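Local coordinates for quinone reductase (Klebsiella pneumoniae subsp. pneumoniae, PDB 4GI5), which probably catalyses the NAD(P)H-dependent reduction of quinones, with bound FAD as its flavin cofactor, at residues B[64-69]-B[100-105]; B[60-65]-B[128-133]; B[85-90]-B[139-144]; B[91-94]-B[98-101]. All blocks are in the same frame, centred on the assembly; numbering follows the deposited sequence.

Interaction 1: residues B[64-69]-B[100-105]; sequences MRWKAG and SADIVA
Trp66 meets Asp102 through the far end of its indole, and van der Waals contact comes first. Atom CZ3 lies 3.8 Å from Asp102 CB, while the carbonyl O of Asp102 sits in the ring plane at the edge of the six-membered ring, 3.9 Å from CH2. Above one face, near the rim, comes Asp102 OD2, 3.9 Å from the plane. The carboxylate is tilted by 38° against the indole, and the two side chains cross at about a right angle. Trp66 reaches the helix because its CG stands opposite the backbone N (chi1 -180°), which sends the indole across to the first turn of helix 101-112. There Ile103 adds a looser contact, its backbone N approaching CH2 obliquely.

No direct hydrogen bond joins the segments, but one water does. It accepts from Lys67 N at 2.9 Å and donates to Asp102 OD2 at 2.6 Å, lying over the same indole face as that oxygen. Within 100-105, Ser100 OG donates to Asp102 OD1 at 2.7 Å, meeting it nearly head-on, so both carboxylate oxygens are engaged.

The charges have separate partners. Asp102 OD2 forms a salt bridge with Arg137 of helix 129-138, whereas Lys67 NZ, 6.6 Å from Asp102 OD2, pairs with Asp71 and Asp74. On the helix 129-138 side, the indole also meets the ring of Trp134. The contact thus seats the loop following edge strand 55-60 on the start of helix 101-112, both parts of the flavodoxin-like fold.

Interaction 2: residues B[60-65]-B[128-133]; sequences DLYAMR and PAIMKG
Leu61 and Tyr62 stand where edge strand 55-60 of the flavodoxin-like sheet gives way to its following loop, and they pack on Ile130 and Met131 in the first turn of helix 129-138, near the FAD site. Ile130 is the central residue on the helix side. Its CD1 sits over the centre of one face of the phenol in a CH-pi interaction, 3.9 Å from the centroid of the Tyr62 ring and only 9° off the ring normal. The other branch, CG2, touches Tyr62 CE2 at 3.5 Å. With CG1 placed opposite the backbone N (chi1 -164°), CD1 can also reach between Tyr62 and Leu61, coming within 3.9 Å of Leu61 CB. Leu61 in turn lays CD1 against the helix backbone, 3.6 Å from Met131 CA.

The polar end of Tyr62 joins the helix through water: the water lies 2.8 Å from Tyr62 OH and accepts from Ile130 N at 2.9 Å, which satisfies an amide of the first helical turn. On the loop side, Asp60 OD1 takes Ala63 N at 3.1 Å in an Asx motif, which overlaps the type I turn from Tyr62 to Arg65.

Tyr62 further packs on Gly69 of the second subunit, and its side chain is about 5 Å from that of FAD-binding His31. Strand 24-29 lies alongside, with Ile28 touching both Leu61 and Met131, and Phe120 of strand 115-121 also borders Met131.

Interaction 3: residues B[85-90]-B[139-144]; sequences RPTLDS and YAWGFA. With FAD (flavin-adenine dinucleotide), chain C.
The FAD pocket at the dimer interface is lined on one side by the start of helix 86-96, and Ser90 and Thr87 of this helix hold Ala140 and Trp141 of the loop after helix 129-138. The single direct bond is from Trp141 N to Ser90 OG, 3.0 Å long and fairly straight at 161°. Ser90 puts its hydroxyl there with OG opposite the backbone N (chi1 -180°), where it also lies 3.4 Å from Ala140 CB. The indole comes obliquely at Thr87, its CZ3 3.8 Å from Thr87 CB. Within the loop, Ala140 O accepts from both Phe143 N and Ala144 N.

On the ligand side, Thr87 turns its methyl CG2 to the ribityl O3' of FAD at 3.6 Å, and Pro86 CB touches the flavin methyl C8M at 3.4 Å. Arg85 NE donates to the diphosphate oxygen O2A at 2.9 Å. Its guanidinium lies flat between two carbon groups: the adenosine ribose, with C3B 3.6 Å above the centre of one face, and Leu88 CG toward the rim of the opposite face. Arg85 N donates to Asp89 OD1 at 2.8 Å, tying the residue before the helix to its first turn. The second subunit completes the site, with Asp220 and Tyr182 among its residues bonded to FAD.

Chemically, a cationic side chain facing the anionic diphosphate probably adds electrostatic attraction to its hydrogen bond, while Pro86 and Thr87 offer the flavin end carbon contacts.

Interaction 4: residues B[91-94]-B[98-101]; sequences KQAF and TQSA
Ala93 and Phe94, in the later turns of helix 86-96, meet Thr98 and Gln99 just beyond its end, with Gln92 before them linked through a water. That water donates weakly to Gln92 OE1 at 3.3 Å and more closely to Thr98 OG1 at 2.6 Å. The threonine hydroxyl is bonded as well to Ser75 O.

Ala93 makes the direct link. Its carbonyl O accepts from Thr98 N at 2.9 Å, in the carbonyl plane and on a lone pair (C=O...N angle 141°). Its methyl packs against the returning chain, with CB 3.5 Å from Thr98 OG1 and 3.8 Å from Gln99 CG.

Phe94 runs side by side with Gln99, the two pointing the same way with ring and amide nearly perpendicular (86°). Gln99 OE1 lies in the ring plane at the edge, 3.7 Å from Phe94 CD1, while NE2 comes obliquely. The amide is fixed further by Gln107, whose OE1 is bonded to Gln99 NE2.

A helix carbonyl accepting from an amide five residues on is the six-to-one bond seen in Schellman motifs, and here it turns the chain from helix 86-96 toward helix 101-112.

How the interactions relate
Interactions 1 and 2 share Met64 and Arg65 and lie about 9 Å apart between centres; Trp66 N probably bonds to Leu61 O at 3.0 Å. The loop 61-69 meets helix 101-112 in interaction 1 and helix 129-138 in interaction 2. Interaction 4 adjoins interaction 1 through Ser100 and Ala101, and lies about 8 Å between centres from interaction 3, which uses the same helix, 86-96. There Gln99 OE1 packs 3.2 Å from Ala140 CB. Interaction 3 touches FAD directly, whereas the side chain of Gln99 in interaction 4 stays about 11 Å from it. Interaction 2, about 20 Å from interaction 3 between centres, has the side chain of Tyr62 about 9 Å from a bound FAD.

Interaction 1: residues B[64-69]-B[100-105]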
# COMPACT_ATOMS: atom_id res chain seq x y z
N MSE B 64 -9.87 -8.15 16.88
CA MSE B 64 -10.53 -6.95 17.43
C MSE B 64 -11.67 -6.46 16.49
O MSE B 64 -12.29 -5.50 16.77
CB MSE B 64 -9.50 -5.80 17.56
CG MSE B 64 -8.45 -6.09 18.55
SE MSE B 64 -6.98 -4.70 18.03
CE MSE B 64 -7.75 -4.34 19.58
N ARG B 65 -11.87 -7.09 15.34
CA ARG B 65 -12.83 -6.71 14.29
C ARG B 65 -12.59 -5.21 13.94
O ARG B 65 -13.44 -4.37 13.92
CB ARG B 65 -14.29 -6.93 14.71
CG ARG B 65 -14.51 -8.38 15.19
CD ARG B 65 -15.89 -8.54 15.83
NE ARG B 65 -16.85 -8.59 14.74
CZ ARG B 65 -17.75 -7.64 14.41
NH1 ARG B 65 -17.88 -6.49 15.10
NH2 ARG B 65 -18.53 -7.85 13.35
N TRP B 66 -11.34 -4.92 13.71
CA TRP B 66 -10.88 -3.54 13.52
C TRP B 66 -11.60 -2.92 12.31
O TRP B 66 -11.61 -3.50 11.22
CB TRP B 66 -9.36 -3.59 13.23
CG TRP B 66 -8.80 -2.19 13.01
CD1 TRP B 66 -8.43 -1.62 11.78
CD2 TRP B 66 -8.60 -1.18 13.99
NE1 TRP B 66 -8.06 -0.34 11.98
CE2 TRP B 66 -8.19 -0.01 13.31
CE3 TRP B 66 -8.80 -1.11 15.38
CZ2 TRP B 66 -7.88 1.18 13.97
CZ3 TRP B 66 -8.46 0.10 16.04
CH2 TRP B 66 -8.05 1.22 15.36
N LYS B 67 -12.13 -1.71 12.46
CA LYS B 67 -12.75 -1.01 11.39
C LYS B 67 -11.73 -0.42 10.41
O LYS B 67 -10.90 0.38 10.85
CB LYS B 67 -13.60 0.16 11.94
CG LYS B 67 -14.29 1.05 10.91
CD LYS B 67 -15.17 2.17 11.50
CE LYS B 67 -15.49 3.28 10.46
NZ LYS B 67 -16.11 4.33 11.21
N ALA B 68 -11.79 -0.84 9.17
CA ALA B 68 -10.71 -0.38 8.23
C ALA B 68 -10.93 0.93 7.49
O ALA B 68 -9.94 1.57 7.15
CB ALA B 68 -10.49 -1.48 7.18
N GLY B 69 -12.15 1.33 7.19
CA GLY B 69 -12.48 2.44 6.34
C GLY B 69 -12.63 3.71 7.11
O GLY B 69 -13.65 3.86 7.81
N SER B 100 -13.05 8.38 17.77
CA SER B 100 -13.60 7.12 18.25
C SER B 100 -12.69 6.39 19.22
O SER B 100 -11.44 6.45 19.12
CB SER B 100 -14.15 6.25 17.13
OG SER B 100 -13.17 6.03 16.24
N ALA B 101 -13.28 5.65 20.16
CA ALA B 101 -12.48 5.06 21.24
C ALA B 101 -11.48 4.03 20.78
O ALA B 101 -10.46 3.91 21.42
CB ALA B 101 -13.42 4.42 22.27
N ASP B 102 -11.78 3.28 19.70
CA ASP B 102 -10.79 2.31 19.12
C ASP B 102 -9.50 3.03 18.71
O ASP B 102 -8.40 2.55 19.02
CB ASP B 102 -11.44 1.50 17.95
CG ASP B 102 -11.92 2.30 16.80
OD1 ASP B 102 -12.26 3.54 16.86
OD2 ASP B 102 -12.12 1.65 15.72
N ILE B 103 -9.64 4.16 18.04
CA ILE B 103 -8.50 5.01 17.64
C ILE B 103 -7.70 5.46 18.81
O ILE B 103 -6.47 5.34 18.87
CB ILE B 103 -8.96 6.17 16.76
CG1 ILE B 103 -9.53 5.65 15.45
CG2 ILE B 103 -7.84 7.21 16.57
CD1 ILE B 103 -10.24 6.67 14.55
N VAL B 104 -8.41 5.97 19.81
CA VAL B 104 -7.71 6.52 20.98
C VAL B 104 -6.90 5.43 21.67
O VAL B 104 -5.75 5.62 22.04
CB VAL B 104 -8.77 7.11 21.97
CG1 VAL B 104 -8.10 7.48 23.31
CG2 VAL B 104 -9.41 8.31 21.37
N ALA B 105 -7.42 4.23 21.80
CA ALA B 105 -6.70 3.14 22.48
C ALA B 105 -5.44 2.71 21.73
O ALA B 105 -4.40 2.44 22.33
CB ALA B 105 -7.65 1.94 22.68
O HOH W 1 -12.55 -0.87 15.19

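Interaction 2: residues B[60-65]-B[128-133]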
# COMPACT_ATOMS: atom_id res chain seq x y z
N ASP B 60 -4.27 -7.35 17.54
CA ASP B 60 -4.60 -8.36 16.60
C ASP B 60 -5.82 -7.86 15.88
O ASP B 60 -7.00 -7.89 16.37
CB ASP B 60 -4.81 -9.71 17.33
CG ASP B 60 -5.24 -10.81 16.40
OD1 ASP B 60 -5.82 -10.64 15.25
OD2 ASP B 60 -5.06 -12.00 16.85
N LEU B 61 -5.59 -7.25 14.71
CA LEU B 61 -6.68 -6.51 14.06
C LEU B 61 -7.92 -7.29 13.67
O LEU B 61 -9.04 -6.81 13.94
CB LEU B 61 -6.14 -5.78 12.82
CG LEU B 61 -4.97 -4.85 13.14
CD1 LEU B 61 -4.41 -4.23 11.83
CD2 LEU B 61 -5.27 -3.76 14.14
N TYR B 62 -7.74 -8.50 13.16
CA TYR B 62 -8.88 -9.34 12.84
C TYR B 62 -9.64 -9.75 14.17
O TYR B 62 -10.90 -9.71 14.15
CB TYR B 62 -8.50 -10.53 12.04
CG TYR B 62 -8.36 -10.24 10.56
CD1 TYR B 62 -9.49 -10.22 9.72
CD2 TYR B 62 -7.12 -9.99 9.98
CE1 TYR B 62 -9.33 -10.00 8.32
CE2 TYR B 62 -6.96 -9.74 8.65
CZ TYR B 62 -8.04 -9.80 7.83
OH TYR B 62 -7.90 -9.70 6.44
N ALA B 63 -8.88 -10.07 15.19
CA ALA B 63 -9.53 -10.55 16.49
C ALA B 63 -10.32 -9.40 17.05
O ALA B 63 -11.42 -9.60 17.63
CB ALA B 63 -8.47 -11.07 17.42
N MSE B 64 -9.87 -8.15 16.88
CA MSE B 64 -10.53 -6.95 17.43
C MSE B 64 -11.67 -6.46 16.49
O MSE B 64 -12.29 -5.50 16.77
CB MSE B 64 -9.50 -5.80 17.56
CG MSE B 64 -8.45 -6.09 18.55
SE MSE B 64 -6.98 -4.70 18.03
CE MSE B 64 -7.75 -4.34 19.58
N ARG B 65 -11.87 -7.09 15.34
CA ARG B 65 -12.83 -6.71 14.29
C ARG B 65 -12.59 -5.21 13.94
O ARG B 65 -13.44 -4.37 13.92
CB ARG B 65 -14.29 -6.93 14.71
CG ARG B 65 -14.51 -8.38 15.19
CD ARG B 65 -15.89 -8.54 15.83
NE ARG B 65 -16.85 -8.59 14.74
CZ ARG B 65 -17.75 -7.64 14.41
NH1 ARG B 65 -17.88 -6.49 15.10
NH2 ARG B 65 -18.53 -7.85 13.35
N PRO B 128 -1.95 -5.94 4.08
CA PRO B 128 -3.42 -6.28 4.04
C PRO B 128 -4.25 -5.01 4.33
O PRO B 128 -3.85 -4.17 5.14
CB PRO B 128 -3.58 -7.33 5.14
CG PRO B 128 -2.21 -7.97 5.19
CD PRO B 128 -1.24 -6.83 5.05
N ALA B 129 -5.39 -4.88 3.68
CA ALA B 129 -6.27 -3.76 3.91
C ALA B 129 -6.54 -3.42 5.36
O ALA B 129 -6.63 -2.24 5.73
CB ALA B 129 -7.55 -3.92 3.15
N ILE B 130 -6.76 -4.41 6.21
CA ILE B 130 -7.14 -4.11 7.57
C ILE B 130 -6.01 -3.36 8.32
O ILE B 130 -6.29 -2.47 9.14
CB ILE B 130 -7.58 -5.40 8.35
CG1 ILE B 130 -8.31 -5.03 9.61
CG2 ILE B 130 -6.44 -6.28 8.66
CD1 ILE B 130 -9.00 -6.28 10.24
N MSE B 131 -4.78 -3.69 7.96
CA MSE B 131 -3.58 -3.01 8.53
C MSE B 131 -3.45 -1.60 7.94
O MSE B 131 -3.14 -0.64 8.66
CB MSE B 131 -2.20 -3.75 8.43
CG MSE B 131 -1.09 -3.15 9.49
SE MSE B 131 0.39 -4.21 8.92
CE MSE B 131 0.03 -5.24 10.65
N LYS B 132 -3.65 -1.46 6.65
CA LYS B 132 -3.67 -0.13 6.05
C LYS B 132 -4.75 0.72 6.70
O LYS B 132 -4.58 1.92 6.91
CB LYS B 132 -3.98 -0.22 4.58
CG LYS B 132 -3.98 1.12 3.81
CD LYS B 132 -2.58 1.73 3.92
CE LYS B 132 -2.45 3.07 3.36
NZ LYS B 132 -3.47 4.03 3.01
N GLY B 133 -5.86 0.12 7.09
CA GLY B 133 -6.90 0.87 7.79
C GLY B 133 -6.56 1.29 9.21
O GLY B 133 -7.03 2.33 9.64
O HOH W 2 -7.07 -7.19 5.44

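Interaction 3: residues B[85-90]-B[139-144]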
# COMPACT_ATOMS: atom_id res chain seq x y z
N ARG B 85 -14.25 16.61 6.07
CA ARG B 85 -12.98 16.46 5.32
C ARG B 85 -12.06 15.53 6.09
O ARG B 85 -11.84 15.71 7.29
CB ARG B 85 -12.29 17.73 5.12
CG ARG B 85 -13.10 18.64 4.12
CD ARG B 85 -12.44 19.95 3.94
NE ARG B 85 -11.11 19.85 3.32
CZ ARG B 85 -10.24 20.84 3.30
NH1 ARG B 85 -10.60 22.01 3.77
NH2 ARG B 85 -9.07 20.70 2.77
N PRO B 86 -11.57 14.47 5.39
CA PRO B 86 -10.63 13.59 6.12
C PRO B 86 -9.54 14.28 6.90
O PRO B 86 -9.22 13.86 8.00
CB PRO B 86 -10.03 12.73 4.95
CG PRO B 86 -11.11 12.66 3.93
CD PRO B 86 -11.81 14.02 4.03
N THR B 87 -9.00 15.30 6.34
CA THR B 87 -7.94 16.01 7.03
C THR B 87 -8.43 16.87 8.23
O THR B 87 -8.06 16.67 9.36
CB THR B 87 -7.13 16.88 6.08
OG1 THR B 87 -7.97 17.76 5.32
CG2 THR B 87 -6.30 16.07 5.04
N LEU B 88 -9.19 17.90 7.93
CA LEU B 88 -9.51 18.89 8.95
C LEU B 88 -10.38 18.32 10.02
O LEU B 88 -10.36 18.86 11.17
CB LEU B 88 -10.20 20.13 8.32
CG LEU B 88 -9.24 20.91 7.39
CD1 LEU B 88 -9.89 22.28 7.03
CD2 LEU B 88 -7.90 21.19 7.97
N ASP B 89 -11.20 17.35 9.74
CA ASP B 89 -12.04 16.74 10.74
C ASP B 89 -11.25 15.91 11.72
O ASP B 89 -11.50 15.91 12.93
CB ASP B 89 -13.32 16.09 10.22
CG ASP B 89 -14.31 17.17 9.79
OD1 ASP B 89 -14.19 17.61 8.70
OD2 ASP B 89 -15.18 17.56 10.59
N SER B 90 -10.17 15.30 11.25
CA SER B 90 -9.18 14.69 12.16
C SER B 90 -8.49 15.72 13.01
O SER B 90 -8.30 15.48 14.21
CB SER B 90 -8.14 13.85 11.34
OG SER B 90 -7.20 13.29 12.28
N TYR B 139 -3.37 7.22 12.47
CA TYR B 139 -2.36 8.24 12.22
C TYR B 139 -3.04 9.58 12.00
O TYR B 139 -3.11 10.10 10.89
CB TYR B 139 -1.50 7.84 10.98
CG TYR B 139 -0.32 7.02 11.27
CD1 TYR B 139 -0.19 6.24 12.42
CD2 TYR B 139 0.72 6.92 10.30
CE1 TYR B 139 0.90 5.48 12.71
CE2 TYR B 139 1.83 6.15 10.56
CZ TYR B 139 2.01 5.47 11.78
OH TYR B 139 3.15 4.76 11.91
N ALA B 140 -3.59 10.14 13.05
CA ALA B 140 -4.35 11.39 12.96
C ALA B 140 -3.53 12.69 12.72
O ALA B 140 -2.35 12.77 13.03
CB ALA B 140 -5.15 11.54 14.31
N TRP B 141 -4.26 13.69 12.31
CA TRP B 141 -3.76 15.03 12.15
C TRP B 141 -3.47 15.64 13.52
O TRP B 141 -4.42 15.73 14.31
CB TRP B 141 -4.69 15.90 11.36
CG TRP B 141 -4.12 17.31 11.13
CD1 TRP B 141 -3.62 18.23 12.12
CD2 TRP B 141 -4.01 18.00 9.90
NE1 TRP B 141 -3.19 19.37 11.53
CE2 TRP B 141 -3.46 19.29 10.19
CE3 TRP B 141 -4.33 17.68 8.63
CZ2 TRP B 141 -3.21 20.23 9.22
CZ3 TRP B 141 -4.09 18.60 7.64
CH2 TRP B 141 -3.53 19.87 7.94
N GLY B 142 -2.24 15.91 13.85
CA GLY B 142 -1.84 16.34 15.20
C GLY B 142 -1.09 15.24 15.89
O GLY B 142 -0.51 15.49 16.96
N PHE B 143 -1.11 13.98 15.33
CA PHE B 143 -0.53 12.81 15.97
C PHE B 143 0.62 12.31 15.07
O PHE B 143 1.80 12.41 15.39
CB PHE B 143 -1.59 11.74 16.20
CG PHE B 143 -1.08 10.54 16.95
CD1 PHE B 143 -0.71 10.66 18.29
CD2 PHE B 143 -1.01 9.30 16.36
CE1 PHE B 143 -0.29 9.59 18.99
CE2 PHE B 143 -0.65 8.20 17.10
CZ PHE B 143 -0.23 8.37 18.42
N ALA B 144 0.28 11.82 13.88
CA ALA B 144 1.28 11.36 12.91
C ALA B 144 1.65 12.28 11.78
O ALA B 144 2.70 12.11 11.11
CB ALA B 144 0.81 10.02 12.31
PA FAD C . -11.30 17.53 0.24
O1A FAD C . -12.67 17.08 0.07
O2A FAD C . -10.67 17.60 1.60
O5B FAD C . -11.19 18.94 -0.50
C5B FAD C . -9.93 19.56 -0.69
C4B FAD C . -10.10 20.97 -1.11
O4B FAD C . -10.67 21.00 -2.41
C3B FAD C . -11.05 21.68 -0.14
O3B FAD C . -10.35 22.91 0.10
C2B FAD C . -12.26 21.87 -1.00
O2B FAD C . -13.03 23.01 -0.60
C1B FAD C . -11.72 21.97 -2.41
N9A FAD C . -12.80 21.65 -3.38
C8A FAD C . -13.80 20.63 -3.37
N7A FAD C . -14.60 20.69 -4.44
C5A FAD C . -14.14 21.78 -5.02
C6A FAD C . -14.71 22.47 -6.20
N6A FAD C . -15.80 21.82 -6.69
N1A FAD C . -14.11 23.59 -6.67
C2A FAD C . -13.11 24.10 -6.02
N3A FAD C . -12.56 23.43 -4.93
C4A FAD C . -13.01 22.32 -4.47
N1 FAD C . -1.05 13.50 0.67
C2 FAD C . 0.12 13.12 0.18
O2 FAD C . 0.66 13.79 -0.72
N3 FAD C . 0.68 11.92 0.49
C4 FAD C . 0.21 11.22 1.54
O4 FAD C . 0.75 10.13 1.86
C4X FAD C . -1.00 11.59 2.17
N5 FAD C . -1.46 10.86 3.28
C5X FAD C . -2.75 11.19 3.76
C6 FAD C . -3.36 10.34 4.72
C7 FAD C . -4.61 10.69 5.22
C7M FAD C . -5.27 9.76 6.19
C8 FAD C . -5.25 11.90 4.77
C8M FAD C . -6.65 12.27 5.24
C9 FAD C . -4.70 12.73 3.81
C9A FAD C . -3.41 12.38 3.30
N10 FAD C . -2.82 13.16 2.27
C10 FAD C . -1.60 12.80 1.69
C1' FAD C . -3.53 14.26 1.67
C2' FAD C . -4.62 13.71 0.74
O2' FAD C . -4.09 13.07 -0.44
C3' FAD C . -5.51 14.90 0.33
O3' FAD C . -6.19 15.28 1.54
C4' FAD C . -6.60 14.47 -0.67
O4' FAD C . -5.98 14.20 -1.94
C5' FAD C . -7.67 15.58 -0.87
O5' FAD C . -8.74 15.08 -1.66
P FAD C . -10.21 15.07 -0.94
O1P FAD C . -11.21 14.59 -2.00
O2P FAD C . -10.21 14.40 0.37
O3P FAD C . -10.28 16.66 -0.74

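Interaction 4: residues B[91-94]-B[98-101]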
# COMPACT_ATOMS: atom_id res chain seq x y z
N LYS B 91 -8.06 16.80 12.41
CA LYS B 91 -7.32 17.85 13.13
C LYS B 91 -8.20 18.29 14.36
O LYS B 91 -7.72 18.33 15.52
CB LYS B 91 -7.13 19.04 12.28
CG LYS B 91 -6.48 20.21 13.00
CD LYS B 91 -6.20 21.40 12.09
CE LYS B 91 -5.68 22.55 13.00
NZ LYS B 91 -5.48 23.61 12.03
N GLN B 92 -9.46 18.52 14.10
CA GLN B 92 -10.39 18.90 15.21
C GLN B 92 -10.65 17.75 16.19
O GLN B 92 -10.58 17.98 17.40
CB GLN B 92 -11.70 19.47 14.66
CG GLN B 92 -12.56 19.91 15.86
CD GLN B 92 -13.92 20.40 15.47
OE1 GLN B 92 -14.80 19.65 14.95
NE2 GLN B 92 -14.09 21.68 15.67
N ALA B 93 -10.90 16.53 15.71
CA ALA B 93 -11.16 15.40 16.60
C ALA B 93 -10.03 15.11 17.52
O ALA B 93 -10.23 14.83 18.74
CB ALA B 93 -11.51 14.17 15.84
N PHE B 94 -8.82 15.16 17.00
CA PHE B 94 -7.65 14.87 17.80
C PHE B 94 -7.45 16.03 18.85
O PHE B 94 -7.16 15.74 20.01
CB PHE B 94 -6.38 14.76 16.97
CG PHE B 94 -5.17 14.41 17.78
CD1 PHE B 94 -4.93 13.10 18.11
CD2 PHE B 94 -4.31 15.35 18.22
CE1 PHE B 94 -3.90 12.72 18.90
CE2 PHE B 94 -3.18 14.99 18.99
CZ PHE B 94 -3.04 13.69 19.38
N THR B 98 -12.38 13.97 20.56
CA THR B 98 -13.58 13.29 20.15
C THR B 98 -13.42 12.09 19.26
O THR B 98 -14.38 11.58 18.68
CB THR B 98 -14.55 14.29 19.46
OG1 THR B 98 -14.03 14.85 18.23
CG2 THR B 98 -14.91 15.56 20.43
N GLN B 99 -12.18 11.68 19.02
CA GLN B 99 -12.00 10.55 18.14
C GLN B 99 -12.72 9.32 18.66
O GLN B 99 -12.82 9.11 19.91
CB GLN B 99 -10.50 10.19 17.97
CG GLN B 99 -9.66 11.36 17.50
CD GLN B 99 -8.15 10.97 17.56
OE1 GLN B 99 -7.41 10.94 16.51
NE2 GLN B 99 -7.67 10.78 18.76
N SER B 100 -13.05 8.38 17.77
CA SER B 100 -13.60 7.12 18.25
C SER B 100 -12.69 6.39 19.22
O SER B 100 -11.44 6.45 19.12
CB SER B 100 -14.15 6.25 17.13
OG SER B 100 -13.17 6.03 16.24
N ALA B 101 -13.28 5.65 20.16
CA ALA B 101 -12.48 5.06 21.24
C ALA B 101 -11.48 4.03 20.78
O ALA B 101 -10.46 3.91 21.42
CB ALA B 101 -13.42 4.42 22.27
O HOH W 3 -14.26 17.26 17.21